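Long-range contacts in uncharacterized protein (PDB 4ECO), which is of unknown function but folds as a leucine-rich repeat solenoid, a scaffold that commonly serves protein binding: residues V280-G285 with I312-L317; S287-K292 with N316-P321; T186-L191 with V256-N261. All coordinates share one frame; numbering follows the deposited sequence.

From the N terminus, the loop 186-191 comes first, and contact 3 closes a long excursion when this loop docks on the chain leaving strand 253-257. Contacts 1 and 2 follow in series and interleave: 280-285 and then helical 287-292 open them, and 312-317 and 316-321 close them in the same order, sharing Asn316 and Leu317. Contact 1 joins the loops after strands 277-279 and 309-311, while contact 2 sets the start of helix 288-300 against the same later loop. Leu291 of contact 2 packs on Ile312 and Asn315 of contact 1, and Asn283 hydrogen-bonds to Val256 and Cys259, so that contact 1 lies between the other two.

Contact 1 (V280-G285 with I312-L317); sequences VACNRG and IGYNNL
The carboxamide of Asn315 spans two successive coils, its ND2 donating both to Val280 O of the preceding coil, 3.1 Å away, and to Ile312 O of its own. This is a rung of the asparagine ladder of leucine-rich repeats, in which an inward-turned amide satisfies backbone groups left over where the short parallel strands end. The bond to Val280 O is almost straight (176° at the hydrogen) and lies in the amide plane, whereas Ile312 O is approached from above its carbonyl plane. At the other end of the amide, OD1 takes a weak bond from Asn283 N at 3.0 Å. Asn283 itself supplies the previous rung, binding Val256 and Cys259, and Asn340 supplies the next.

Beside the ladder, Cys282 N donates to Gly313 O at 3.2 Å and carries the strand-like pairing onward. The sulfur of Cys282 sits obliquely by the Tyr314 ring, SG lying 4.7 Å from the ring centroid. That ring also stacks on Tyr339, and its hydroxyl bonds to Leu183 N. On the interior side Val280 and Ile312 run side by side, with Val280 CG2 3.8 Å from Ile312 CD1.

The extended chain of Arg284 passes over Tyr314 O to bring NH2 to Tyr339 O, with Asn315 O at the edge of its guanidinium. A water joins Asn283 O to Asn316 N. Asn316 ND2 donates to Ile286 O, just beyond 280-285, and also to Arg284 O at 2.8 Å, the latter acceptor in the amide plane but the nitrogen above the plane of that carbonyl.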
ATOM      1  N   VAL A 280       2.414   9.689  11.236  1.00 37.29           N
ATOM      2  CA  VAL A 280       1.445  10.653  11.774  1.00 36.68           C
ATOM      3  C   VAL A 280       0.098  10.428  11.074  1.00 38.91           C
ATOM      4  O   VAL A 280      -0.676  11.373  10.861  1.00 38.11           O
ATOM      5  CB  VAL A 280       1.925  12.140  11.693  1.00 40.53           C
ATOM      6  CG1 VAL A 280       2.981  12.437  12.767  1.00 40.45           C
ATOM      7  CG2 VAL A 280       2.444  12.500  10.293  1.00 40.20           C
ATOM      8  N   ALA A 281      -0.189   9.152  10.754  1.00 34.42           N
ATOM      9  CA  ALA A 281      -1.429   8.764  10.091  1.00 34.27           C
ATOM     10  C   ALA A 281      -2.638   8.808  11.057  1.00 43.42           C
ATOM     11  O   ALA A 281      -2.461   8.690  12.272  1.00 44.66           O
ATOM     12  CB  ALA A 281      -1.277   7.381   9.501  1.00 33.34           C
ATOM     13  N   CYS A 282      -3.854   8.991  10.506  1.00 41.18           N
ATOM     14  CA  CYS A 282      -5.171   9.002  11.175  1.00 42.31           C
ATOM     15  C   CYS A 282      -5.366  10.162  12.115  1.00 44.59           C
ATOM     16  O   CYS A 282      -6.244  10.053  12.979  1.00 45.60           O
ATOM     17  CB  CYS A 282      -5.467   7.699  11.917  1.00 43.90           C
ATOM     18  SG  CYS A 282      -5.579   6.231  10.877  1.00 47.92           S
ATOM     19  N   ASN A 283      -4.649  11.271  11.958  1.00 40.41           N
ATOM     20  CA  ASN A 283      -4.898  12.410  12.846  1.00 40.25           C
ATOM     21  C   ASN A 283      -5.829  13.402  12.129  1.00 45.39           C
ATOM     22  O   ASN A 283      -5.416  14.483  11.706  1.00 46.03           O
ATOM     23  CB  ASN A 283      -3.598  13.026  13.283  1.00 38.85           C
ATOM     24  CG  ASN A 283      -2.737  12.090  14.078  1.00 47.41           C
ATOM     25  OD1 ASN A 283      -3.191  11.461  15.046  1.00 35.41           O
ATOM     26  ND2 ASN A 283      -1.469  11.994  13.701  1.00 42.09           N
ATOM     27  N   ARG A 284      -7.101  12.988  11.968  1.00 41.68           N
ATOM     28  CA  ARG A 284      -8.113  13.732  11.240  1.00 41.55           C
ATOM     29  C   ARG A 284      -8.739  14.843  12.042  1.00 48.02           C
ATOM     30  O   ARG A 284      -9.532  15.599  11.477  1.00 48.82           O
ATOM     31  CB  ARG A 284      -9.184  12.812  10.706  1.00 41.47           C
ATOM     32  CG  ARG A 284      -8.857  12.449   9.272  1.00 46.77           C
ATOM     33  CD  ARG A 284      -9.780  11.410   8.705  1.00 42.68           C
ATOM     34  NE  ARG A 284      -9.380  11.119   7.334  1.00 35.06           N
ATOM     35  CZ  ARG A 284      -9.908  10.174   6.578  1.00 51.36           C
ATOM     36  NH1 ARG A 284     -10.892   9.412   7.046  1.00 46.63           N
ATOM     37  NH2 ARG A 284      -9.453   9.973   5.343  1.00 40.33           N
ATOM     38  N   GLY A 285      -8.303  15.031  13.294  1.00 45.25           N
ATOM     39  CA  GLY A 285      -8.708  16.179  14.093  1.00 44.79           C
ATOM     40  C   GLY A 285      -7.935  17.412  13.655  1.00 48.87           C
ATOM     41  O   GLY A 285      -8.358  18.546  13.916  1.00 52.29           O
ATOM     42  N   ILE A 312       1.623   9.439   6.216  1.00 35.61           N
ATOM     43  CA  ILE A 312       0.751  10.569   6.539  1.00 36.55           C
ATOM     44  C   ILE A 312      -0.674  10.344   5.928  1.00 42.86           C
ATOM     45  O   ILE A 312      -1.456  11.300   5.777  1.00 42.68           O
ATOM     46  CB  ILE A 312       1.413  11.929   6.123  1.00 39.96           C
ATOM     47  CG1 ILE A 312       0.695  13.144   6.746  1.00 40.21           C
ATOM     48  CG2 ILE A 312       1.650  12.067   4.610  1.00 41.39           C
ATOM     49  CD1 ILE A 312       1.576  14.317   7.093  1.00 46.09           C
ATOM     50  N   GLY A 313      -1.014   9.074   5.677  1.00 39.56           N
ATOM     51  CA  GLY A 313      -2.333   8.697   5.175  1.00 39.08           C
ATOM     52  C   GLY A 313      -3.446   8.913   6.189  1.00 43.00           C
ATOM     53  O   GLY A 313      -3.172   9.144   7.374  1.00 43.15           O
ATOM     54  N   TYR A 314      -4.719   8.822   5.738  1.00 39.35           N
ATOM     55  CA  TYR A 314      -5.924   9.013   6.567  1.00 40.35           C
ATOM     56  C   TYR A 314      -5.880  10.394   7.292  1.00 46.41           C
ATOM     57  O   TYR A 314      -6.079  10.498   8.496  1.00 46.81           O
ATOM     58  CB  TYR A 314      -6.117   7.868   7.569  1.00 41.66           C
ATOM     59  CG  TYR A 314      -6.368   6.517   6.935  1.00 44.22           C
ATOM     60  CD1 TYR A 314      -7.657   6.112   6.599  1.00 46.49           C
ATOM     61  CD2 TYR A 314      -5.326   5.614   6.732  1.00 43.84           C
ATOM     62  CE1 TYR A 314      -7.897   4.858   6.034  1.00 45.78           C
ATOM     63  CE2 TYR A 314      -5.555   4.367   6.150  1.00 43.47           C
ATOM     64  CZ  TYR A 314      -6.847   3.987   5.824  1.00 45.58           C
ATOM     65  OH  TYR A 314      -7.095   2.752   5.295  1.00 47.58           O
ATOM     66  N   ASN A 315      -5.634  11.446   6.528  1.00 42.81           N
ATOM     67  CA  ASN A 315      -5.537  12.779   7.073  1.00 42.89           C
ATOM     68  C   ASN A 315      -6.353  13.741   6.207  1.00 47.77           C
ATOM     69  O   ASN A 315      -7.096  13.280   5.331  1.00 47.81           O
ATOM     70  CB  ASN A 315      -4.062  13.192   7.197  1.00 39.89           C
ATOM     71  CG  ASN A 315      -3.413  12.694   8.464  1.00 44.01           C
ATOM     72  OD1 ASN A 315      -3.914  12.905   9.581  1.00 36.52           O
ATOM     73  ND2 ASN A 315      -2.236  12.105   8.334  1.00 32.03           N
ATOM     74  N   ASN A 316      -6.256  15.063   6.472  1.00 43.00           N
ATOM     75  CA  ASN A 316      -7.058  16.043   5.764  1.00 42.59           C
ATOM     76  C   ASN A 316      -6.253  16.962   4.825  1.00 49.22           C
ATOM     77  O   ASN A 316      -6.808  17.987   4.388  1.00 52.39           O
ATOM     78  CB  ASN A 316      -7.791  16.901   6.784  1.00 39.99           C
ATOM     79  CG  ASN A 316      -8.690  16.141   7.719  1.00 55.72           C
ATOM     80  OD1 ASN A 316      -9.568  15.343   7.324  1.00 40.63           O
ATOM     81  ND2 ASN A 316      -8.500  16.399   8.993  1.00 51.91           N
ATOM     82  N   LEU A 317      -4.987  16.609   4.482  1.00 43.75           N
ATOM     83  CA  LEU A 317      -4.127  17.425   3.612  1.00 44.28           C
ATOM     84  C   LEU A 317      -4.796  17.814   2.302  1.00 50.03           C
ATOM     85  O   LEU A 317      -5.293  16.931   1.608  1.00 50.74           O
ATOM     86  CB  LEU A 317      -2.827  16.693   3.263  1.00 43.94           C
ATOM     87  CG  LEU A 317      -1.821  16.432   4.353  1.00 48.10           C
ATOM     88  CD1 LEU A 317      -0.783  15.404   3.873  1.00 47.19           C
ATOM     89  CD2 LEU A 317      -1.166  17.728   4.806  1.00 50.54           C
TER
HETATM   90  O   HOH W   1      -5.143  15.565   9.047  1.00 26.98           O

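Contact 2 (S287-K292 with N316-P321)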
ATOM      1  N   SER A 287      -6.565  19.989  10.955  1.00 46.44           N
ATOM      2  CA  SER A 287      -6.974  20.577   9.674  1.00 46.44           C
ATOM      3  C   SER A 287      -5.902  20.357   8.606  1.00 51.89           C
ATOM      4  O   SER A 287      -4.714  20.228   8.938  1.00 52.25           O
ATOM      5  CB  SER A 287      -7.257  22.067   9.826  1.00 48.05           C
ATOM      6  OG  SER A 287      -6.066  22.833   9.909  1.00 51.40           O
ATOM      7  N   GLY A 288      -6.325  20.335   7.344  1.00 47.66           N
ATOM      8  CA  GLY A 288      -5.400  20.137   6.242  1.00 47.47           C
ATOM      9  C   GLY A 288      -4.296  21.169   6.215  1.00 52.71           C
ATOM     10  O   GLY A 288      -3.140  20.838   5.916  1.00 53.99           O
ATOM     11  N   GLU A 289      -4.672  22.426   6.533  1.00 47.60           N
ATOM     12  CA  GLU A 289      -3.812  23.599   6.573  0.50 48.09           C
ATOM     13  C   GLU A 289      -2.739  23.425   7.684  1.00 51.68           C
ATOM     14  O   GLU A 289      -1.543  23.595   7.447  1.00 51.66           O
ATOM     15  CB  GLU A 289      -4.688  24.860   6.812  0.50 50.31           C
ATOM     16  CG  GLU A 289      -5.745  25.170   5.745  0.50 57.50           C
ATOM     17  CD  GLU A 289      -6.861  24.168   5.480  0.50 66.31           C
ATOM     18  OE1 GLU A 289      -7.209  23.391   6.401  0.50 35.60           O
ATOM     19  OE2 GLU A 289      -7.379  24.150   4.337  0.50 57.60           O
ATOM     20  N   GLN A 290      -3.187  23.044   8.889  1.00 47.29           N
ATOM     21  CA  GLN A 290      -2.342  22.861  10.068  1.00 47.15           C
ATOM     22  C   GLN A 290      -1.326  21.713   9.878  1.00 52.25           C
ATOM     23  O   GLN A 290      -0.168  21.852  10.290  1.00 52.08           O
ATOM     24  CB  GLN A 290      -3.218  22.599  11.319  1.00 47.42           C
ATOM     25  CG  GLN A 290      -2.472  22.572  12.655  1.00 41.39           C
ATOM     26  CD  GLN A 290      -1.642  23.807  12.896  1.00 62.28           C
ATOM     27  OE1 GLN A 290      -2.140  24.946  12.979  1.00 65.08           O
ATOM     28  NE2 GLN A 290      -0.347  23.604  12.991  1.00 43.75           N
ATOM     29  N   LEU A 291      -1.758  20.587   9.270  1.00 47.37           N
ATOM     30  CA  LEU A 291      -0.873  19.451   9.033  1.00 44.63           C
ATOM     31  C   LEU A 291       0.158  19.823   7.958  1.00 49.80           C
ATOM     32  O   LEU A 291       1.330  19.470   8.119  1.00 51.68           O
ATOM     33  CB  LEU A 291      -1.674  18.206   8.654  1.00 42.80           C
ATOM     34  CG  LEU A 291      -0.922  16.871   8.710  1.00 45.70           C
ATOM     35  CD1 LEU A 291      -0.545  16.504  10.125  1.00 46.19           C
ATOM     36  CD2 LEU A 291      -1.728  15.774   8.101  1.00 41.87           C
ATOM     37  N   LYS A 292      -0.249  20.603   6.918  1.00 44.58           N
ATOM     38  CA  LYS A 292       0.643  21.094   5.857  1.00 44.80           C
ATOM     39  C   LYS A 292       1.738  21.955   6.486  1.00 52.26           C
ATOM     40  O   LYS A 292       2.918  21.812   6.150  1.00 53.21           O
ATOM     41  CB  LYS A 292      -0.153  21.887   4.791  1.00 47.27           C
ATOM     42  CG  LYS A 292       0.685  22.558   3.675  1.00 49.55           C
ATOM     43  CD  LYS A 292       0.088  23.896   3.241  1.00 57.92           C
ATOM     44  CE  LYS A 292       0.813  25.125   3.787  1.00 76.15           C
ATOM     45  NZ  LYS A 292       2.097  25.426   3.065  1.00 82.06           N
ATOM     46  N   ASN A 316      -6.256  15.063   6.472  1.00 43.00           N
ATOM     47  CA  ASN A 316      -7.058  16.043   5.764  1.00 42.59           C
ATOM     48  C   ASN A 316      -6.253  16.962   4.825  1.00 49.22           C
ATOM     49  O   ASN A 316      -6.808  17.987   4.388  1.00 52.39           O
ATOM     50  CB  ASN A 316      -7.791  16.901   6.784  1.00 39.99           C
ATOM     51  CG  ASN A 316      -8.690  16.141   7.719  1.00 55.72           C
ATOM     52  OD1 ASN A 316      -9.568  15.343   7.324  1.00 40.63           O
ATOM     53  ND2 ASN A 316      -8.500  16.399   8.993  1.00 51.91           N
ATOM     54  N   LEU A 317      -4.987  16.609   4.482  1.00 43.75           N
ATOM     55  CA  LEU A 317      -4.127  17.425   3.612  1.00 44.28           C
ATOM     56  C   LEU A 317      -4.796  17.814   2.302  1.00 50.03           C
ATOM     57  O   LEU A 317      -5.293  16.931   1.608  1.00 50.74           O
ATOM     58  CB  LEU A 317      -2.827  16.693   3.263  1.00 43.94           C
ATOM     59  CG  LEU A 317      -1.821  16.432   4.353  1.00 48.10           C
ATOM     60  CD1 LEU A 317      -0.783  15.404   3.873  1.00 47.19           C
ATOM     61  CD2 LEU A 317      -1.166  17.728   4.806  1.00 50.54           C
ATOM     62  N   LYS A 318      -4.808  19.117   1.958  1.00 46.69           N
ATOM     63  CA  LYS A 318      -5.361  19.572   0.673  1.00 46.51           C
ATOM     64  C   LYS A 318      -4.222  19.768  -0.325  1.00 47.24           C
ATOM     65  O   LYS A 318      -4.454  19.734  -1.524  1.00 46.22           O
ATOM     66  CB  LYS A 318      -6.211  20.847   0.818  1.00 49.90           C
ATOM     67  CG  LYS A 318      -7.640  20.562   1.263  1.00 65.24           C
ATOM     68  CD  LYS A 318      -8.331  21.847   1.634  1.00 79.71           C
ATOM     69  CE  LYS A 318      -9.567  21.615   2.465  1.00103.65           C
ATOM     70  NZ  LYS A 318      -9.939  22.841   3.237  1.00117.73           N
ATOM     71  N   THR A 319      -2.989  19.916   0.175  1.00 43.14           N
ATOM     72  CA  THR A 319      -1.767  20.066  -0.630  1.00 43.86           C
ATOM     73  C   THR A 319      -0.557  19.775   0.270  1.00 48.95           C
ATOM     74  O   THR A 319      -0.709  19.607   1.478  1.00 47.52           O
ATOM     75  CB  THR A 319      -1.679  21.480  -1.303  1.00 49.05           C
ATOM     76  OG1 THR A 319      -0.695  21.487  -2.354  1.00 54.21           O
ATOM     77  CG2 THR A 319      -1.399  22.597  -0.308  1.00 40.59           C
ATOM     78  N   PHE A 320       0.634  19.725  -0.342  1.00 46.95           N
ATOM     79  CA  PHE A 320       1.928  19.526   0.305  1.00 45.98           C
ATOM     80  C   PHE A 320       2.537  20.850   0.663  1.00 52.84           C
ATOM     81  O   PHE A 320       2.182  21.846   0.023  1.00 52.81           O
ATOM     82  CB  PHE A 320       2.900  18.794  -0.665  1.00 46.46           C
ATOM     83  CG  PHE A 320       2.655  17.347  -1.016  1.00 45.33           C
ATOM     84  CD1 PHE A 320       1.647  16.620  -0.391  1.00 45.76           C
ATOM     85  CD2 PHE A 320       3.455  16.701  -1.945  1.00 46.93           C
ATOM     86  CE1 PHE A 320       1.440  15.281  -0.697  1.00 45.09           C
ATOM     87  CE2 PHE A 320       3.242  15.359  -2.255  1.00 48.68           C
ATOM     88  CZ  PHE A 320       2.236  14.658  -1.626  1.00 45.23           C
ATOM     89  N   PRO A 321       3.566  20.884   1.558  1.00 51.66           N
ATOM     90  CA  PRO A 321       4.312  22.136   1.775  1.00 53.46           C
ATOM     91  C   PRO A 321       4.973  22.644   0.473  1.00 60.18           C
ATOM     92  O   PRO A 321       5.102  21.885  -0.505  1.00 59.34           O
ATOM     93  CB  PRO A 321       5.376  21.717   2.794  1.00 54.41           C
ATOM     94  CG  PRO A 321       4.794  20.537   3.480  1.00 56.55           C
ATOM     95  CD  PRO A 321       4.142  19.797   2.378  1.00 51.90           C
TER
HETATM   96  O   HOH W   2      -3.344  21.332   3.334  1.00 47.64           O
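Asn316 begins the contact by setting its backbone O 3.2 Å from Gly288 CA, while its CB faces Gly288 N. Gly288, with no side chain, lies against this leucine-rich repeat loop at the start of helix 288-300, N-capped by Ser287. Leu317 then turns into the interior and crosses Leu291 at about a right angle, its CG 3.8 Å from Leu291 CD2. Leu317 CD2 rests by Lys292 N, and Trp295 packs on the same side chain. At Lys318 the backbone N donates to a water that bonds weakly to Gly288 O. Glu289 is modelled in two conformers; in one, bent at chi2 (62°) to carry CD back toward the lysine, OE2 offers its syn lone pair to Lys318 NZ at 3.1 Å, a salt bridge whose permanence is doubtful. An alanine in place of Lys318 would probably leave Glu289 OE2 without its cationic mate in this contact. Thr319 CG2 lies alongside Lys292 CD, whose chain continues to Gln296. The Phe320 ring meets that of Trp295, farther along the helix, their planes about 55° apart, and Pro321 CG lies 3.5 Å from Lys292 O. The chemistry is therefore divided between leucines in the interior and a charged pair, perhaps intermittent, toward the more exposed side, where Glu289, in the first helical turn, would probably also interact favourably with the helix dipole.

Contact 3 (T186-L191 with V256-N261)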
ATOM      1  N   THR A 186     -15.174   3.693  11.729  1.00 68.40           N
ATOM      2  CA  THR A 186     -15.466   3.308  13.103  1.00 68.06           C
ATOM      3  C   THR A 186     -14.147   3.241  13.887  1.00 71.37           C
ATOM      4  O   THR A 186     -14.102   3.619  15.064  1.00 72.88           O
ATOM      5  CB  THR A 186     -16.188   1.949  13.122  1.00 78.57           C
ATOM      6  OG1 THR A 186     -17.069   1.814  11.997  1.00 82.20           O
ATOM      7  CG2 THR A 186     -16.900   1.683  14.438  1.00 76.57           C
ATOM      8  N   GLN A 187     -13.072   2.741  13.226  1.00 63.44           N
ATOM      9  CA  GLN A 187     -11.745   2.611  13.822  1.00 60.54           C
ATOM     10  C   GLN A 187     -11.029   3.960  13.890  1.00 59.42           C
ATOM     11  O   GLN A 187     -10.189   4.128  14.777  1.00 60.41           O
ATOM     12  CB  GLN A 187     -10.879   1.608  13.051  1.00 60.77           C
ATOM     13  CG  GLN A 187     -11.380   0.176  13.082  1.00 63.04           C
ATOM     14  CD  GLN A 187     -10.636  -0.656  12.063  1.00 70.85           C
ATOM     15  OE1 GLN A 187     -10.912  -0.617  10.849  1.00 67.13           O
ATOM     16  NE2 GLN A 187      -9.656  -1.414  12.532  1.00 51.49           N
ATOM     17  N   ILE A 188     -11.318   4.901  12.957  1.00 50.30           N
ATOM     18  CA  ILE A 188     -10.667   6.219  12.967  1.00 48.11           C
ATOM     19  C   ILE A 188     -11.197   7.012  14.152  1.00 51.89           C
ATOM     20  O   ILE A 188     -12.382   7.331  14.201  1.00 52.85           O
ATOM     21  CB  ILE A 188     -10.799   7.004  11.644  1.00 49.58           C
ATOM     22  CG1 ILE A 188     -10.267   6.167  10.471  1.00 48.86           C
ATOM     23  CG2 ILE A 188     -10.042   8.334  11.762  1.00 48.27           C
ATOM     24  CD1 ILE A 188     -10.609   6.686   9.094  1.00 58.27           C
ATOM     25  N   GLY A 189     -10.317   7.280  15.109  1.00 47.24           N
ATOM     26  CA  GLY A 189     -10.650   7.988  16.342  1.00 47.21           C
ATOM     27  C   GLY A 189     -11.051   7.072  17.486  1.00 50.23           C
ATOM     28  O   GLY A 189     -11.430   7.538  18.572  1.00 50.60           O
ATOM     29  N   GLN A 190     -11.013   5.755  17.226  1.00 46.29           N
ATOM     30  CA  GLN A 190     -11.315   4.688  18.177  1.00 45.53           C
ATOM     31  C   GLN A 190     -10.097   4.523  19.048  1.00 46.08           C
ATOM     32  O   GLN A 190      -9.008   4.190  18.561  1.00 46.08           O
ATOM     33  CB  GLN A 190     -11.688   3.395  17.428  1.00 46.68           C
ATOM     34  CG  GLN A 190     -12.082   2.208  18.289  1.00 58.15           C
ATOM     35  CD  GLN A 190     -12.301   1.009  17.417  1.00 73.68           C
ATOM     36  OE1 GLN A 190     -11.392   0.200  17.193  1.00 64.01           O
ATOM     37  NE2 GLN A 190     -13.491   0.923  16.836  1.00 75.78           N
ATOM     38  N   LEU A 191     -10.277   4.835  20.318  1.00 39.52           N
ATOM     39  CA  LEU A 191      -9.222   4.803  21.312  1.00 38.37           C
ATOM     40  C   LEU A 191      -8.899   3.379  21.769  1.00 44.42           C
ATOM     41  O   LEU A 191      -9.804   2.540  21.867  1.00 45.21           O
ATOM     42  CB  LEU A 191      -9.619   5.669  22.526  1.00 37.37           C
ATOM     43  CG  LEU A 191      -9.989   7.144  22.234  1.00 39.32           C
ATOM     44  CD1 LEU A 191     -10.420   7.851  23.499  1.00 38.73           C
ATOM     45  CD2 LEU A 191      -8.829   7.919  21.574  1.00 37.40           C
ATOM     46  N   VAL A 256       2.985   8.881  16.079  1.00 38.24           N
ATOM     47  CA  VAL A 256       1.866   9.578  16.741  1.00 38.07           C
ATOM     48  C   VAL A 256       0.657   9.276  15.857  1.00 42.22           C
ATOM     49  O   VAL A 256       0.364  10.010  14.915  1.00 41.55           O
ATOM     50  CB  VAL A 256       2.106  11.086  16.979  1.00 42.01           C
ATOM     51  CG1 VAL A 256       1.102  11.622  17.989  1.00 41.93           C
ATOM     52  CG2 VAL A 256       3.533  11.361  17.447  1.00 42.22           C
ATOM     53  N   TYR A 257       0.033   8.125  16.086  1.00 39.54           N
ATOM     54  CA  TYR A 257      -0.996   7.581  15.205  1.00 38.74           C
ATOM     55  C   TYR A 257      -2.370   7.585  15.822  1.00 43.16           C
ATOM     56  O   TYR A 257      -2.543   7.164  16.962  1.00 43.73           O
ATOM     57  CB  TYR A 257      -0.598   6.128  14.854  1.00 38.36           C
ATOM     58  CG  TYR A 257      -1.621   5.315  14.096  1.00 38.53           C
ATOM     59  CD1 TYR A 257      -1.637   5.303  12.706  1.00 40.01           C
ATOM     60  CD2 TYR A 257      -2.489   4.452  14.764  1.00 38.34           C
ATOM     61  CE1 TYR A 257      -2.533   4.502  12.000  1.00 40.72           C
ATOM     62  CE2 TYR A 257      -3.410   3.669  14.069  1.00 38.04           C
ATOM     63  CZ  TYR A 257      -3.417   3.682  12.685  1.00 43.32           C
ATOM     64  OH  TYR A 257      -4.300   2.887  11.988  1.00 41.82           O
ATOM     65  N   ASN A 258      -3.363   7.968  15.013  1.00 37.94           N
ATOM     66  CA  ASN A 258      -4.782   7.969  15.347  1.00 37.01           C
ATOM     67  C   ASN A 258      -5.038   8.562  16.744  1.00 43.90           C
ATOM     68  O   ASN A 258      -5.497   7.852  17.647  1.00 44.04           O
ATOM     69  CB  ASN A 258      -5.331   6.539  15.242  1.00 31.08           C
ATOM     70  CG  ASN A 258      -6.814   6.400  15.313  1.00 53.58           C
ATOM     71  OD1 ASN A 258      -7.571   7.330  15.040  1.00 56.74           O
ATOM     72  ND2 ASN A 258      -7.266   5.229  15.700  1.00 50.00           N
ATOM     73  N   CYS A 259      -4.702   9.852  16.931  1.00 40.46           N
ATOM     74  CA  CYS A 259      -4.987  10.547  18.185  1.00 39.89           C
ATOM     75  C   CYS A 259      -6.023  11.630  17.839  1.00 45.12           C
ATOM     76  O   CYS A 259      -5.680  12.695  17.300  1.00 45.44           O
ATOM     77  CB  CYS A 259      -3.714  11.085  18.827  1.00 39.88           C
ATOM     78  SG  CYS A 259      -2.520   9.800  19.301  1.00 42.57           S
ATOM     79  N   PRO A 260      -7.332  11.267  17.982  1.00 41.65           N
ATOM     80  CA  PRO A 260      -8.420  12.130  17.482  1.00 40.41           C
ATOM     81  C   PRO A 260      -8.522  13.522  18.084  1.00 44.38           C
ATOM     82  O   PRO A 260      -9.131  14.387  17.433  1.00 46.55           O
ATOM     83  CB  PRO A 260      -9.679  11.345  17.836  1.00 41.14           C
ATOM     84  CG  PRO A 260      -9.279  10.437  18.914  1.00 45.98           C
ATOM     85  CD  PRO A 260      -7.892  10.021  18.538  1.00 42.56           C
ATOM     86  N   ASN A 261      -7.938  13.767  19.266  1.00 38.01           N
ATOM     87  CA  ASN A 261      -8.066  15.088  19.858  1.00 39.20           C
ATOM     88  C   ASN A 261      -6.852  15.996  19.515  1.00 45.16           C
ATOM     89  O   ASN A 261      -6.804  17.153  19.970  1.00 48.28           O
ATOM     90  CB  ASN A 261      -8.313  14.992  21.355  1.00 38.46           C
ATOM     91  CG  ASN A 261      -9.608  14.260  21.644  1.00 56.64           C
ATOM     92  OD1 ASN A 261     -10.647  14.482  20.993  1.00 49.52           O
ATOM     93  ND2 ASN A 261      -9.563  13.316  22.576  1.00 45.99           N
TER
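A type II beta turn, Gln187 to Gln190, docks on the leucine-rich repeat loop that follows strand 253-257, and the side chain of Asn258 reads its backbone. Asn258 lies at the point where the coil leaves the strand, with left-handed backbone angles like those of Cys282 and Tyr314 in the next two coils. Its chi1 of -169° sets CG anti to the backbone N, on the side facing the turn. There OD1 accepts from Gly189 N at 2.7 Å, the donor lying in the carbonyl plane on a lone pair. The nitrogen of the same amide makes a longer bond, from ND2 to Gln187 O at 3.3 Å, tilted somewhat from the amide plane. Gln187 O also accepts the bond that closes the turn, from Gln190 N at 3.1 Å, and the two donors arrive from opposite faces of its plane. With Asn215 OD1 as a further partner of ND2, both ends of the Asn258 amide are engaged, which probably fixes its flip.

Gly189 occupies the third position of the turn, where the positive phi (92°) would bring a CB into collision with Ile188 O. The Ile188 side chain, whose first bond points away from 256-261, touches Arg284 of the next coil. Leu191 leads toward the sodium site that includes Glu117 and Ser192, its side chain about 8 Å from the ion. Beyond the polar grip, Pro260 CB and CG lie against Gly189 CA and O. The apolar contact is made by Leu191, which crosses the proline ring obliquely, its CD2 3.7 Å from Pro260 CG.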